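Local coordinates for 1H-3-hydroxy-4-oxoquinoline 2,4-dioxygenase (Pseudomonas putida, PDB 3IBT), which catalyses the cofactor-independent ring cleavage of 3-hydroxy-1H-quinolin-4-one by dioxygen, giving N-formylanthranilate and carbon monoxide, at residues S28-D33 with G175-R180; D67-T72 with C182-A187; N7-T12 with D54-D59; T94-W99 with I119-Q124. All coordinates share one frame; numbering follows the deposited sequence.

Contact 1 of 4, residues S28-D33 with G175-R180; sequences SGWCQD and GEMWQR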
loop_
_atom_site.group_PDB
_atom_site.type_symbol
_atom_site.label_atom_id
_atom_site.label_comp_id
_atom_site.label_asym_id
_atom_site.label_seq_id
_atom_site.Cartn_x
_atom_site.Cartn_y
_atom_site.Cartn_z
ATOM N N SER A 28 -1.469 1.521 -4.109
ATOM C CA SER A 28 -1.617 2.448 -2.970
ATOM C C SER A 28 -2.350 1.929 -1.662
ATOM O O SER A 28 -2.754 0.769 -1.558
ATOM C CB SER A 28 -2.308 3.711 -3.465
ATOM O OG SER A 28 -3.691 3.550 -3.281
ATOM N N GLY A 29 -2.526 2.801 -0.674
ATOM C CA GLY A 29 -3.415 2.494 0.429
ATOM C C GLY A 29 -4.827 2.902 0.071
ATOM O O GLY A 29 -5.091 3.309 -1.080
ATOM N N TRP A 30 -5.741 2.759 1.042
ATOM C CA TRP A 30 -7.142 3.194 0.895
ATOM C C TRP A 30 -7.154 4.695 0.804
ATOM O O TRP A 30 -6.303 5.348 1.422
ATOM C CB TRP A 30 -7.971 2.790 2.118
ATOM C CG TRP A 30 -8.212 1.325 2.211
ATOM C CD1 TRP A 30 -7.388 0.386 2.782
ATOM C CD2 TRP A 30 -9.358 0.610 1.713
ATOM N NE1 TRP A 30 -7.952 -0.870 2.665
ATOM C CE2 TRP A 30 -9.160 -0.761 2.018
ATOM C CE3 TRP A 30 -10.542 0.999 1.047
ATOM C CZ2 TRP A 30 -10.103 -1.751 1.683
ATOM C CZ3 TRP A 30 -11.470 0.014 0.700
ATOM C CH2 TRP A 30 -11.245 -1.343 1.016
ATOM N N CYS A 31 -8.083 5.244 0.036
ATOM C CA CYS A 31 -8.188 6.686 -0.056
ATOM C C CYS A 31 -6.933 7.350 -0.595
ATOM O O CYS A 31 -6.605 8.493 -0.208
ATOM C CB CYS A 31 -8.489 7.252 1.313
ATOM S SG CYS A 31 -10.158 6.878 1.770
ATOM N N GLN A 32 -6.226 6.615 -1.460
ATOM C CA GLN A 32 -5.060 7.123 -2.182
ATOM C C GLN A 32 -5.124 6.813 -3.675
ATOM O O GLN A 32 -5.970 6.026 -4.174
ATOM C CB GLN A 32 -3.760 6.554 -1.654
ATOM C CG GLN A 32 -3.135 7.344 -0.597
ATOM C CD GLN A 32 -2.278 6.441 0.275
ATOM O OE1 GLN A 32 -2.480 5.224 0.279
ATOM N NE2 GLN A 32 -1.295 7.019 0.995
ATOM N N ASP A 33 -4.159 7.408 -4.367
ATOM C CA ASP A 33 -4.145 7.317 -5.775
ATOM C C ASP A 33 -2.848 6.842 -6.416
ATOM O O ASP A 33 -1.865 6.611 -5.717
ATOM C CB ASP A 33 -4.523 8.644 -6.346
ATOM C CG ASP A 33 -5.216 8.453 -7.592
ATOM O OD1 ASP A 33 -5.537 7.253 -7.786
ATOM O OD2 ASP A 33 -5.442 9.417 -8.370
ATOM N N GLY A 175 -16.428 10.569 2.382
ATOM C CA GLY A 175 -16.565 10.027 3.738
ATOM C C GLY A 175 -16.907 8.547 3.777
ATOM O O GLY A 175 -16.374 7.804 4.607
ATOM N N GLU A 176 -17.791 8.123 2.868
ATOM C CA GLU A 176 -18.124 6.699 2.706
ATOM C C GLU A 176 -16.907 5.804 2.308
ATOM O O GLU A 176 -16.879 4.585 2.553
ATOM C CB GLU A 176 -19.301 6.543 1.743
ATOM C CG GLU A 176 -20.630 7.015 2.342
ATOM C CD GLU A 176 -21.838 6.354 1.532
ATOM O OE1 GLU A 176 -21.614 5.668 0.414
ATOM O OE2 GLU A 176 -23.041 6.669 1.982
HETATM N N MSE A 177 -15.890 6.401 1.713
HETATM C CA MSE A 177 -14.710 5.626 1.483
HETATM C C MSE A 177 -13.811 5.684 2.726
HETATM O O MSE A 177 -13.297 4.661 3.171
HETATM C CB MSE A 177 -13.997 6.096 0.235
HETATM C CG MSE A 177 -12.908 5.142 -0.234
HETATM SE SE MSE A 177 -13.565 3.406 -0.889
HETATM C CE MSE A 177 -14.576 4.108 -2.500
ATOM N N TRP A 178 -13.633 6.870 3.301
ATOM C CA TRP A 178 -12.816 6.975 4.492
ATOM C C TRP A 178 -13.239 5.909 5.539
ATOM O O TRP A 178 -12.411 5.314 6.270
ATOM C CB TRP A 178 -12.853 8.400 5.089
ATOM C CG TRP A 178 -11.901 8.469 6.251
ATOM C CD1 TRP A 178 -12.226 8.483 7.566
ATOM C CD2 TRP A 178 -10.463 8.423 6.194
ATOM N NE1 TRP A 178 -11.086 8.495 8.337
ATOM C CE2 TRP A 178 -9.991 8.450 7.518
ATOM C CE3 TRP A 178 -9.533 8.383 5.153
ATOM C CZ2 TRP A 178 -8.620 8.431 7.834
ATOM C CZ3 TRP A 178 -8.171 8.347 5.465
ATOM C CH2 TRP A 178 -7.734 8.379 6.791
ATOM N N GLN A 179 -14.544 5.671 5.574
ATOM C CA GLN A 179 -15.151 4.801 6.551
ATOM C C GLN A 179 -14.958 3.362 6.168
ATOM O O GLN A 179 -14.506 2.577 6.987
ATOM C CB GLN A 179 -16.626 5.127 6.691
ATOM C CG GLN A 179 -16.870 6.457 7.395
ATOM C CD GLN A 179 -18.314 6.931 7.279
ATOM O OE1 GLN A 179 -19.204 6.180 6.862
ATOM N NE2 GLN A 179 -18.554 8.185 7.658
ATOM N N ARG A 180 -15.285 3.004 4.927
ATOM C CA ARG A 180 -15.044 1.635 4.482
ATOM C C ARG A 180 -13.604 1.227 4.856
ATOM O O ARG A 180 -13.358 0.118 5.348
ATOM C CB ARG A 180 -15.319 1.454 2.980
ATOM C CG ARG A 180 -14.884 0.062 2.470
ATOM C CD ARG A 180 -15.881 -0.673 1.589
ATOM N NE ARG A 180 -16.043 -0.003 0.302
ATOM C CZ ARG A 180 -17.019 0.855 0.023
ATOM N NH1 ARG A 180 -17.067 1.431 -1.171
ATOM N NH2 ARG A 180 -17.941 1.141 0.935
#
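Trp30 and Cys31 sit in the loop after strand 23-27 and meet Met177 (a selenomethionine), Trp178 and Arg180 at the start of helix 175-192. They are the two corner residues of a type II beta turn from Gly29 to Gln32, and both CB atoms are directed at the helix. With SG anti to the carbonyl carbon and beside the backbone N (chi1 -72°), the Cys31 thiol reaches two neighbours: SG is 3.8 Å from Met177 CG and 3.8 Å from Trp178 CE3. The sulfur approaches the Trp178 ring obliquely, 5.1 Å from the centroid of its six-membered ring. In this alpha/beta hydrolase fold the position of the turn, directly after strand 23-27, is consistent with that of the oxyanion-hole loop of the hydrolases, and the helix belongs to the cap inserted after strand 115-119. Trp30, Cys31 and Gln32 are probably substrate-binding, as in a related enzyme, and Trp178 also packs close to Trp153, another likely substrate contact. Met177 SE makes a Met-aromatic contact at the edge of the Trp30 indole, 4.3 Å from CZ3 and 90° off the ring normal. Arg180 uses its aliphatic part: CG lies 3.8 Å from Trp30 CZ3, and the guanidinium plane is turned 82° from the indole. That guanidinium instead makes a cation-pi contact with Phe68. Cys31 N is hydrogen-bonded to His58 NE2, and His58 also touches Met177.

Contact 2 of 4, residues D67-T72 with C182-A187; sequences DFDSQT and CREIEA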
loop_
_atom_site.group_PDB
_atom_site.type_symbol
_atom_site.label_atom_id
_atom_site.label_comp_id
_atom_site.label_asym_id
_atom_site.label_seq_id
_atom_site.Cartn_x
_atom_site.Cartn_y
_atom_site.Cartn_z
ATOM N N ASP A 67 -20.397 -1.817 -1.294
ATOM C CA ASP A 67 -19.216 -1.768 -0.473
ATOM C C ASP A 67 -18.548 -3.115 -0.759
ATOM O O ASP A 67 -19.129 -3.948 -1.497
ATOM C CB ASP A 67 -19.563 -1.548 1.010
ATOM C CG ASP A 67 -19.556 -2.828 1.803
ATOM O OD1 ASP A 67 -20.566 -3.560 1.768
ATOM O OD2 ASP A 67 -18.522 -3.100 2.447
ATOM N N PHE A 68 -17.351 -3.327 -0.204
ATOM C CA PHE A 68 -16.541 -4.498 -0.558
ATOM C C PHE A 68 -15.505 -4.847 0.510
ATOM O O PHE A 68 -15.238 -4.051 1.417
ATOM C CB PHE A 68 -15.867 -4.289 -1.937
ATOM C CG PHE A 68 -15.215 -2.937 -2.087
ATOM C CD1 PHE A 68 -13.928 -2.699 -1.580
ATOM C CD2 PHE A 68 -15.895 -1.886 -2.701
ATOM C CE1 PHE A 68 -13.319 -1.427 -1.705
ATOM C CE2 PHE A 68 -15.304 -0.618 -2.828
ATOM C CZ PHE A 68 -14.013 -0.386 -2.316
ATOM N N ASP A 69 -14.951 -6.053 0.393
ATOM C CA ASP A 69 -13.863 -6.524 1.254
ATOM C C ASP A 69 -12.524 -6.066 0.665
ATOM O O ASP A 69 -12.395 -5.810 -0.560
ATOM C CB ASP A 69 -13.806 -8.074 1.311
ATOM C CG ASP A 69 -14.723 -8.722 2.395
ATOM O OD1 ASP A 69 -14.782 -8.274 3.573
ATOM O OD2 ASP A 69 -15.344 -9.766 2.075
ATOM N N SER A 70 -11.540 -6.012 1.560
ATOM C CA SER A 70 -10.113 -6.012 1.242
ATOM C C SER A 70 -9.742 -7.243 0.398
ATOM O O SER A 70 -8.700 -7.256 -0.296
ATOM C CB SER A 70 -9.273 -5.982 2.543
ATOM O OG SER A 70 -8.041 -6.672 2.411
ATOM N N GLN A 71 -10.590 -8.272 0.480
ATOM C CA GLN A 71 -10.426 -9.507 -0.317
ATOM C C GLN A 71 -10.930 -9.428 -1.759
ATOM O O GLN A 71 -10.395 -10.123 -2.629
ATOM C CB GLN A 71 -11.017 -10.726 0.400
ATOM C CG GLN A 71 -9.998 -11.416 1.271
ATOM C CD GLN A 71 -10.620 -12.104 2.432
ATOM O OE1 GLN A 71 -11.808 -11.909 2.737
ATOM N NE2 GLN A 71 -9.831 -12.934 3.105
ATOM N N THR A 72 -11.944 -8.596 -2.004
ATOM C CA THR A 72 -12.372 -8.354 -3.385
ATOM C C THR A 72 -11.367 -7.443 -4.109
ATOM O O THR A 72 -11.272 -7.537 -5.336
ATOM C CB THR A 72 -13.821 -7.810 -3.517
ATOM O OG1 THR A 72 -13.833 -6.381 -3.341
ATOM C CG2 THR A 72 -14.752 -8.459 -2.491
ATOM N N CYS A 182 -11.720 2.210 7.193
ATOM C CA CYS A 182 -11.532 1.940 8.597
ATOM C C CYS A 182 -12.144 0.620 9.009
ATOM O O CYS A 182 -11.494 -0.170 9.695
ATOM C CB CYS A 182 -11.975 3.124 9.441
ATOM S SG CYS A 182 -10.889 4.520 9.008
ATOM N N ARG A 183 -13.344 0.341 8.527
ATOM C CA ARG A 183 -13.954 -0.939 8.803
ATOM C C ARG A 183 -13.017 -2.023 8.324
ATOM O O ARG A 183 -12.800 -3.046 8.993
ATOM C CB ARG A 183 -15.232 -1.106 8.016
ATOM C CG ARG A 183 -16.402 -0.268 8.392
ATOM C CD ARG A 183 -17.574 -0.950 7.759
ATOM N NE ARG A 183 -17.112 -1.743 6.601
ATOM C CZ ARG A 183 -17.465 -1.487 5.334
ATOM N NH1 ARG A 183 -18.303 -0.454 5.035
ATOM N NH2 ARG A 183 -16.990 -2.276 4.361
ATOM N N GLU A 184 -12.458 -1.800 7.150
ATOM C CA GLU A 184 -11.696 -2.851 6.542
ATOM C C GLU A 184 -10.377 -3.082 7.183
ATOM O O GLU A 184 -10.024 -4.230 7.423
ATOM C CB GLU A 184 -11.542 -2.628 5.055
ATOM C CG GLU A 184 -12.862 -2.814 4.375
ATOM C CD GLU A 184 -13.502 -4.124 4.760
ATOM O OE1 GLU A 184 -12.782 -5.152 4.833
ATOM O OE2 GLU A 184 -14.725 -4.119 5.000
ATOM N N ILE A 185 -9.656 -2.000 7.460
ATOM C CA ILE A 185 -8.352 -2.102 8.088
ATOM C C ILE A 185 -8.547 -2.738 9.459
ATOM O O ILE A 185 -7.843 -3.716 9.843
ATOM C CB ILE A 185 -7.682 -0.709 8.235
ATOM C CG1 ILE A 185 -7.386 -0.066 6.866
ATOM C CG2 ILE A 185 -6.394 -0.811 9.096
ATOM C CD1 ILE A 185 -7.012 1.417 6.920
ATOM N N GLU A 186 -9.542 -2.182 10.163
ATOM C CA GLU A 186 -9.957 -2.685 11.449
ATOM C C GLU A 186 -10.215 -4.162 11.300
ATOM O O GLU A 186 -9.560 -4.950 11.946
ATOM C CB GLU A 186 -11.197 -1.967 11.976
ATOM C CG GLU A 186 -11.153 -1.707 13.492
ATOM C CD GLU A 186 -12.468 -1.151 14.099
ATOM O OE1 GLU A 186 -13.534 -1.132 13.420
ATOM O OE2 GLU A 186 -12.433 -0.755 15.297
ATOM N N ALA A 187 -11.129 -4.556 10.426
ATOM C CA ALA A 187 -11.381 -5.995 10.212
ATOM C C ALA A 187 -10.083 -6.885 10.101
ATOM O O ALA A 187 -9.972 -7.940 10.778
ATOM C CB ALA A 187 -12.279 -6.195 9.022
#
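Arg183 chi1 (-70°) sets CG beside the backbone N, and the chain then bends at chi3; in Glu184, chi2 (-51°) turns CD. Arg183 NH2 meets both Asp67 and the carboxylate of Glu184. The three form a salt-bridge network between the cap helix 175-192 and the loop entering helix 70-83 of the alpha/beta hydrolase core. Within it, the intrahelical arm has the better geometry: Arg183 NH2 to Glu184 OE2 is 3.0 Å, almost in the guanidinium plane and on the anti lone pair of OE2. The arm across the contact, Arg183 NH2 to Asp67 OD2 at 2.6 Å, is part of the salt bridge but weak as a hydrogen bond, its N-H...acceptor angle being only 124°. A basic group between two acids should offset their mutual repulsion. Asp69 adds a further negative charge, its OD1 lying 3.9 Å from Glu184 OE1. Asp69 occupies the N-cap position of helix 70-83, yet its carboxylate makes no capping bond. Phe68 contributes its backbone: O is at the edge of the Arg183 guanidinium, 3.9 Å from NH2.

Contact 3 of 4, residues N7-T12 with D54-D59; sequences NGTLMT and DWRGHD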
loop_
_atom_site.group_PDB
_atom_site.type_symbol
_atom_site.label_atom_id
_atom_site.label_comp_id
_atom_site.label_asym_id
_atom_site.label_seq_id
_atom_site.Cartn_x
_atom_site.Cartn_y
_atom_site.Cartn_z
ATOM N N ASN A 7 -13.790 -7.607 -12.850
ATOM C CA ASN A 7 -14.731 -8.055 -11.844
ATOM C C ASN A 7 -15.969 -7.147 -11.814
ATOM O O ASN A 7 -16.584 -6.893 -12.856
ATOM C CB ASN A 7 -14.029 -8.074 -10.489
ATOM C CG ASN A 7 -14.407 -9.278 -9.685
ATOM O OD1 ASN A 7 -15.670 -9.296 -9.217
ATOM N ND2 ASN A 7 -13.406 -10.323 -9.590
ATOM N N GLY A 8 -16.303 -6.623 -10.633
ATOM C CA GLY A 8 -17.525 -5.822 -10.471
ATOM C C GLY A 8 -17.503 -4.461 -11.159
ATOM O O GLY A 8 -18.551 -3.951 -11.585
ATOM N N THR A 9 -16.311 -3.861 -11.250
ATOM C CA THR A 9 -16.200 -2.497 -11.785
ATOM C C THR A 9 -14.930 -2.196 -12.563
ATOM O O THR A 9 -14.304 -3.082 -13.192
ATOM C CB THR A 9 -16.304 -1.412 -10.664
ATOM O OG1 THR A 9 -15.316 -1.707 -9.604
ATOM C CG2 THR A 9 -17.810 -1.301 -10.135
ATOM N N LEU A 10 -14.582 -0.901 -12.513
ATOM C CA LEU A 10 -13.403 -0.428 -13.166
ATOM C C LEU A 10 -12.343 0.061 -12.175
ATOM O O LEU A 10 -12.603 0.247 -10.977
ATOM C CB LEU A 10 -13.771 0.685 -14.134
ATOM C CG LEU A 10 -12.558 1.258 -14.868
ATOM C CD1 LEU A 10 -12.689 1.040 -16.341
ATOM C CD2 LEU A 10 -12.414 2.728 -14.542
HETATM N N MSE A 11 -11.137 0.237 -12.715
HETATM C CA MSE A 11 -10.084 1.028 -12.107
HETATM C C MSE A 11 -9.258 1.625 -13.257
HETATM O O MSE A 11 -8.747 0.871 -14.164
HETATM C CB MSE A 11 -9.208 0.134 -11.236
HETATM C CG MSE A 11 -9.278 -1.333 -11.674
HETATM SE SE MSE A 11 -8.672 -2.631 -10.305
HETATM C CE MSE A 11 -9.518 -1.958 -8.592
ATOM N N THR A 12 -9.155 2.985 -13.218
ATOM C CA THR A 12 -8.230 3.662 -14.115
ATOM C C THR A 12 -6.796 3.293 -13.700
ATOM O O THR A 12 -6.510 3.126 -12.502
ATOM C CB THR A 12 -8.440 5.201 -14.121
ATOM O OG1 THR A 12 -8.862 5.657 -12.802
ATOM C CG2 THR A 12 -9.512 5.633 -15.225
ATOM N N ASP A 54 -5.735 2.205 -9.699
ATOM C CA ASP A 54 -6.596 2.942 -8.767
ATOM C C ASP A 54 -7.700 2.019 -8.286
ATOM O O ASP A 54 -8.630 1.674 -9.039
ATOM C CB ASP A 54 -7.227 4.184 -9.416
ATOM C CG ASP A 54 -6.245 4.974 -10.253
ATOM O OD1 ASP A 54 -5.012 4.833 -9.983
ATOM O OD2 ASP A 54 -6.703 5.735 -11.158
ATOM N N TRP A 55 -7.584 1.644 -7.023
ATOM C CA TRP A 55 -8.537 0.788 -6.358
ATOM C C TRP A 55 -10.006 1.112 -6.686
ATOM O O TRP A 55 -10.349 2.277 -6.934
ATOM C CB TRP A 55 -8.287 0.946 -4.869
ATOM C CG TRP A 55 -7.023 0.333 -4.397
ATOM C CD1 TRP A 55 -6.113 0.870 -3.514
ATOM C CD2 TRP A 55 -6.539 -0.966 -4.728
ATOM N NE1 TRP A 55 -5.083 -0.024 -3.289
ATOM C CE2 TRP A 55 -5.327 -1.159 -4.021
ATOM C CE3 TRP A 55 -7.013 -1.992 -5.556
ATOM C CZ2 TRP A 55 -4.579 -2.325 -4.133
ATOM C CZ3 TRP A 55 -6.266 -3.152 -5.664
ATOM C CH2 TRP A 55 -5.061 -3.309 -4.957
ATOM N N ARG A 56 -10.861 0.086 -6.686
ATOM C CA ARG A 56 -12.309 0.312 -6.669
ATOM C C ARG A 56 -12.693 1.640 -6.012
ATOM O O ARG A 56 -12.292 1.908 -4.888
ATOM C CB ARG A 56 -13.017 -0.806 -5.898
ATOM C CG ARG A 56 -13.750 -1.778 -6.764
ATOM C CD ARG A 56 -14.571 -2.815 -5.930
ATOM N NE ARG A 56 -14.458 -4.124 -6.677
ATOM C CZ ARG A 56 -15.326 -4.493 -7.719
ATOM N NH1 ARG A 56 -16.425 -3.660 -8.149
ATOM N NH2 ARG A 56 -15.077 -5.713 -8.327
ATOM N N GLY A 57 -13.459 2.477 -6.694
ATOM C CA GLY A 57 -13.985 3.682 -6.058
ATOM C C GLY A 57 -12.994 4.815 -5.972
ATOM O O GLY A 57 -13.346 5.941 -5.582
ATOM N N HIS A 58 -11.754 4.505 -6.343
ATOM C CA HIS A 58 -10.663 5.454 -6.284
ATOM C C HIS A 58 -10.298 6.096 -7.622
ATOM O O HIS A 58 -9.430 6.974 -7.686
ATOM C CB HIS A 58 -9.459 4.783 -5.661
ATOM C CG HIS A 58 -9.638 4.540 -4.206
ATOM N ND1 HIS A 58 -10.114 3.350 -3.708
ATOM C CD2 HIS A 58 -9.478 5.359 -3.138
ATOM C CE1 HIS A 58 -10.196 3.427 -2.389
ATOM N NE2 HIS A 58 -9.813 4.636 -2.019
ATOM N N ASP A 59 -10.969 5.676 -8.684
ATOM C CA ASP A 59 -10.743 6.281 -9.976
ATOM C C ASP A 59 -11.129 7.776 -9.966
ATOM O O ASP A 59 -11.780 8.260 -9.020
ATOM C CB ASP A 59 -11.471 5.489 -11.075
ATOM C CG ASP A 59 -12.937 5.191 -10.739
ATOM O OD1 ASP A 59 -13.216 4.682 -9.604
ATOM O OD2 ASP A 59 -13.801 5.448 -11.636
#
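Thr12 and Asp54 supply the hydrogen bonds. Thr12 OG1 donates to Asp54 OD2 over 2.7 Å, meeting it on the anti side and 22° out of the carboxylate plane. A second, weak bond runs from Asp54 N to Thr12 O at 3.1 Å. The apolar share comes from Met11, a selenomethionine bent at chi3: its CE lies at the edge of the Trp55 indole, 3.9 Å from CE3. These pairs sit where strand 9-16 flanks the end of its antiparallel neighbour, strand 49-53, in the alpha/beta hydrolase sheet. Here the chain leaves strand 49-53 through a type II beta turn from Trp55 to His58, with Gly57 at positive phi. Close contacts that are not hydrogen bonds gather around the Arg56 guanidinium. Thr9 OG1 is over one face of it, 2.7 Å from Arg56 NH1 but at a poor angle, whereas Asn7 CB and Gly8 N lie at its edge. Gly8 N and Arg56 NH2 are both donors and cannot pair; NH2 has its salt-bridge partner in Asp76 of helix 70-83.

Contact 4 of 4, residues T94-W99 with I119-Q124; sequences TSHGCW and IDWLLQ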
loop_
_atom_site.group_PDB
_atom_site.type_symbol
_atom_site.label_atom_id
_atom_site.label_comp_id
_atom_site.label_asym_id
_atom_site.label_seq_id
_atom_site.Cartn_x
_atom_site.Cartn_y
_atom_site.Cartn_z
ATOM N N THR A 94 1.533 0.062 -0.562
ATOM C CA THR A 94 1.621 1.053 0.491
ATOM C C THR A 94 0.653 0.776 1.633
ATOM O O THR A 94 -0.517 0.398 1.410
ATOM C CB THR A 94 1.347 2.432 -0.094
ATOM O OG1 THR A 94 2.605 3.047 -0.367
ATOM C CG2 THR A 94 0.497 3.354 0.879
ATOM N N SER A 95 1.146 0.945 2.862
ATOM C CA SER A 95 0.246 1.027 3.993
ATOM C C SER A 95 -0.710 -0.186 4.012
ATOM O O SER A 95 -0.243 -1.322 4.020
ATOM C CB SER A 95 -0.528 2.351 3.913
ATOM O OG SER A 95 -1.305 2.533 5.080
ATOM N N HIS A 96 -2.024 0.047 4.001
ATOM C CA HIS A 96 -2.973 -1.063 4.138
ATOM C C HIS A 96 -3.298 -1.730 2.807
ATOM O O HIS A 96 -4.032 -2.733 2.763
ATOM C CB HIS A 96 -4.171 -0.694 5.006
ATOM C CG HIS A 96 -3.754 -0.114 6.312
ATOM N ND1 HIS A 96 -3.209 -0.885 7.325
ATOM C CD2 HIS A 96 -3.705 1.167 6.749
ATOM C CE1 HIS A 96 -2.889 -0.108 8.349
ATOM N NE2 HIS A 96 -3.183 1.141 8.031
ATOM N N GLY A 97 -2.696 -1.193 1.740
ATOM C CA GLY A 97 -2.637 -1.879 0.450
ATOM C C GLY A 97 -1.890 -3.200 0.599
ATOM O O GLY A 97 -2.104 -4.127 -0.163
ATOM N N CYS A 98 -1.028 -3.304 1.597
ATOM C CA CYS A 98 -0.256 -4.500 1.807
ATOM C C CYS A 98 -1.059 -5.761 2.117
ATOM O O CYS A 98 -0.751 -6.839 1.565
ATOM C CB CYS A 98 0.737 -4.230 2.913
ATOM S SG CYS A 98 1.726 -2.722 2.532
ATOM N N TRP A 99 -2.061 -5.645 3.000
ATOM C CA TRP A 99 -3.052 -6.704 3.172
ATOM C C TRP A 99 -3.459 -7.296 1.793
ATOM O O TRP A 99 -3.511 -8.521 1.648
ATOM C CB TRP A 99 -4.331 -6.201 3.879
ATOM C CG TRP A 99 -4.141 -5.641 5.207
ATOM C CD1 TRP A 99 -4.141 -4.313 5.551
ATOM C CD2 TRP A 99 -3.914 -6.381 6.412
ATOM N NE1 TRP A 99 -3.899 -4.187 6.899
ATOM C CE2 TRP A 99 -3.744 -5.435 7.452
ATOM C CE3 TRP A 99 -3.786 -7.752 6.706
ATOM C CZ2 TRP A 99 -3.482 -5.811 8.773
ATOM C CZ3 TRP A 99 -3.519 -8.132 8.040
ATOM C CH2 TRP A 99 -3.372 -7.160 9.052
ATOM N N ILE A 119 5.355 -0.994 1.954
ATOM C CA ILE A 119 5.909 0.275 2.356
ATOM C C ILE A 119 5.063 0.831 3.497
ATOM O O ILE A 119 3.859 1.012 3.357
ATOM C CB ILE A 119 5.947 1.262 1.182
ATOM C CG1 ILE A 119 6.824 0.701 0.067
ATOM C CG2 ILE A 119 6.447 2.611 1.628
ATOM C CD1 ILE A 119 6.911 1.563 -1.138
ATOM N N ASP A 120 5.681 1.084 4.639
ATOM C CA ASP A 120 5.009 1.808 5.682
ATOM C C ASP A 120 3.685 1.210 6.078
ATOM O O ASP A 120 2.674 1.911 6.169
ATOM C CB ASP A 120 4.863 3.296 5.378
ATOM C CG ASP A 120 5.310 4.139 6.573
ATOM O OD1 ASP A 120 6.371 4.787 6.455
ATOM O OD2 ASP A 120 4.662 4.088 7.668
ATOM N N TRP A 121 3.736 -0.098 6.321
ATOM C CA TRP A 121 2.672 -0.907 6.878
ATOM C C TRP A 121 2.972 -1.083 8.361
ATOM O O TRP A 121 4.056 -1.595 8.719
ATOM C CB TRP A 121 2.834 -2.272 6.281
ATOM C CG TRP A 121 1.646 -3.117 6.354
ATOM C CD1 TRP A 121 0.386 -2.734 6.648
ATOM C CD2 TRP A 121 1.591 -4.502 6.053
ATOM N NE1 TRP A 121 -0.445 -3.793 6.572
ATOM C CE2 TRP A 121 0.262 -4.895 6.188
ATOM C CE3 TRP A 121 2.552 -5.455 5.684
ATOM C CZ2 TRP A 121 -0.165 -6.209 5.961
ATOM C CZ3 TRP A 121 2.133 -6.776 5.440
ATOM C CH2 TRP A 121 0.778 -7.132 5.576
ATOM N N LEU A 122 2.019 -0.686 9.213
ATOM C CA LEU A 122 2.196 -0.733 10.657
ATOM C C LEU A 122 2.149 -2.172 11.156
ATOM O O LEU A 122 1.084 -2.802 11.238
ATOM C CB LEU A 122 1.146 0.152 11.336
ATOM C CG LEU A 122 1.088 0.238 12.860
ATOM C CD1 LEU A 122 2.265 1.002 13.471
ATOM C CD2 LEU A 122 -0.236 0.864 13.246
ATOM N N LEU A 123 3.327 -2.691 11.478
ATOM C CA LEU A 123 3.458 -4.114 11.696
ATOM C C LEU A 123 2.762 -4.589 12.965
ATOM O O LEU A 123 2.468 -5.794 13.113
ATOM C CB LEU A 123 4.914 -4.518 11.706
ATOM C CG LEU A 123 5.582 -4.256 10.379
ATOM C CD1 LEU A 123 7.056 -4.528 10.537
ATOM C CD2 LEU A 123 5.020 -5.069 9.231
ATOM N N GLN A 124 2.428 -3.656 13.855
ATOM C CA GLN A 124 1.843 -4.045 15.096
ATOM C C GLN A 124 0.883 -2.947 15.565
ATOM O O GLN A 124 1.288 -1.788 15.679
ATOM C CB GLN A 124 3.001 -4.210 16.036
ATOM C CG GLN A 124 2.701 -5.088 17.176
ATOM C CD GLN A 124 3.848 -6.039 17.439
ATOM O OE1 GLN A 124 4.025 -7.020 16.680
ATOM N NE2 GLN A 124 4.632 -5.776 18.517
HETATM O O HOH W 1 0.458 1.326 7.664
#
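Trp121 presents one face to Cys98 and an edge to Trp99. Cys98 and Trp99 belong to segment 94-99, the nucleophile elbow of the alpha/beta hydrolase fold: strand 89-94 turns into helix 97-107 through a type II' turn, with Ser95 at its tip in a backbone conformation of positive phi (53°). Cys98 CB stands over the centre of the Trp121 six-membered ring, 3.4 Å from its centroid, a CH-pi contact; Cys98 SG lies over the five-membered ring, 4.1 Å from that centroid. At the rim, Trp121 points into the face of Trp99 in an edge-to-face pair whose planes are 89° apart, with Trp121 CZ2 over the Trp99 ring, 3.8 Å from Trp99 CD2. His96 completes the aromatic cluster, meeting Trp121 obliquely, and its ND1 accepts a weak bond from Trp99 NE1. Thr94 and Ser95 probably bind substrate. The elbow is joined to strand 115-119 by a parallel bridge, Thr94 with Ile119, and by a nearly straight hydrogen bond from Ser95 N to Ile119 O, 2.8 Å. Just past this strand, Asp120 makes a weak bond through OD2 to His244, the presumed catalytic base, while its OD1 takes the backbone N of Ser213 and Gln214; Asp120 probably raises the basicity of the histidine. One water spans the two segments: it donates to Asp120 O (2.7 Å), accepts from Leu122 N (3.0 Å) and reaches Ser95 OG weakly at 3.4 Å.

How the contacts relate
From the N terminus, contact 3 closes first, bringing the start of strand 9-16 against the loop after strand 49-53. Contact 1 opens at 28-33, within the chain that contact 3 closes, and so crosses it. Contact 2 opens at 67-72, after contact 3 has closed, and contact 4 then closes the shortest loop, from the elbow at 94-99 to the end of strand 115-119. The chain next builds the cap, where helix 175-192 closes contact 1 and then contact 2; these two cross, and contact 4 is nested within both. Phe68 touches Trp30 and Arg56, joining contact 2 to contacts 1 and 3, while Ile185 on His96 links the cap helix to the elbow.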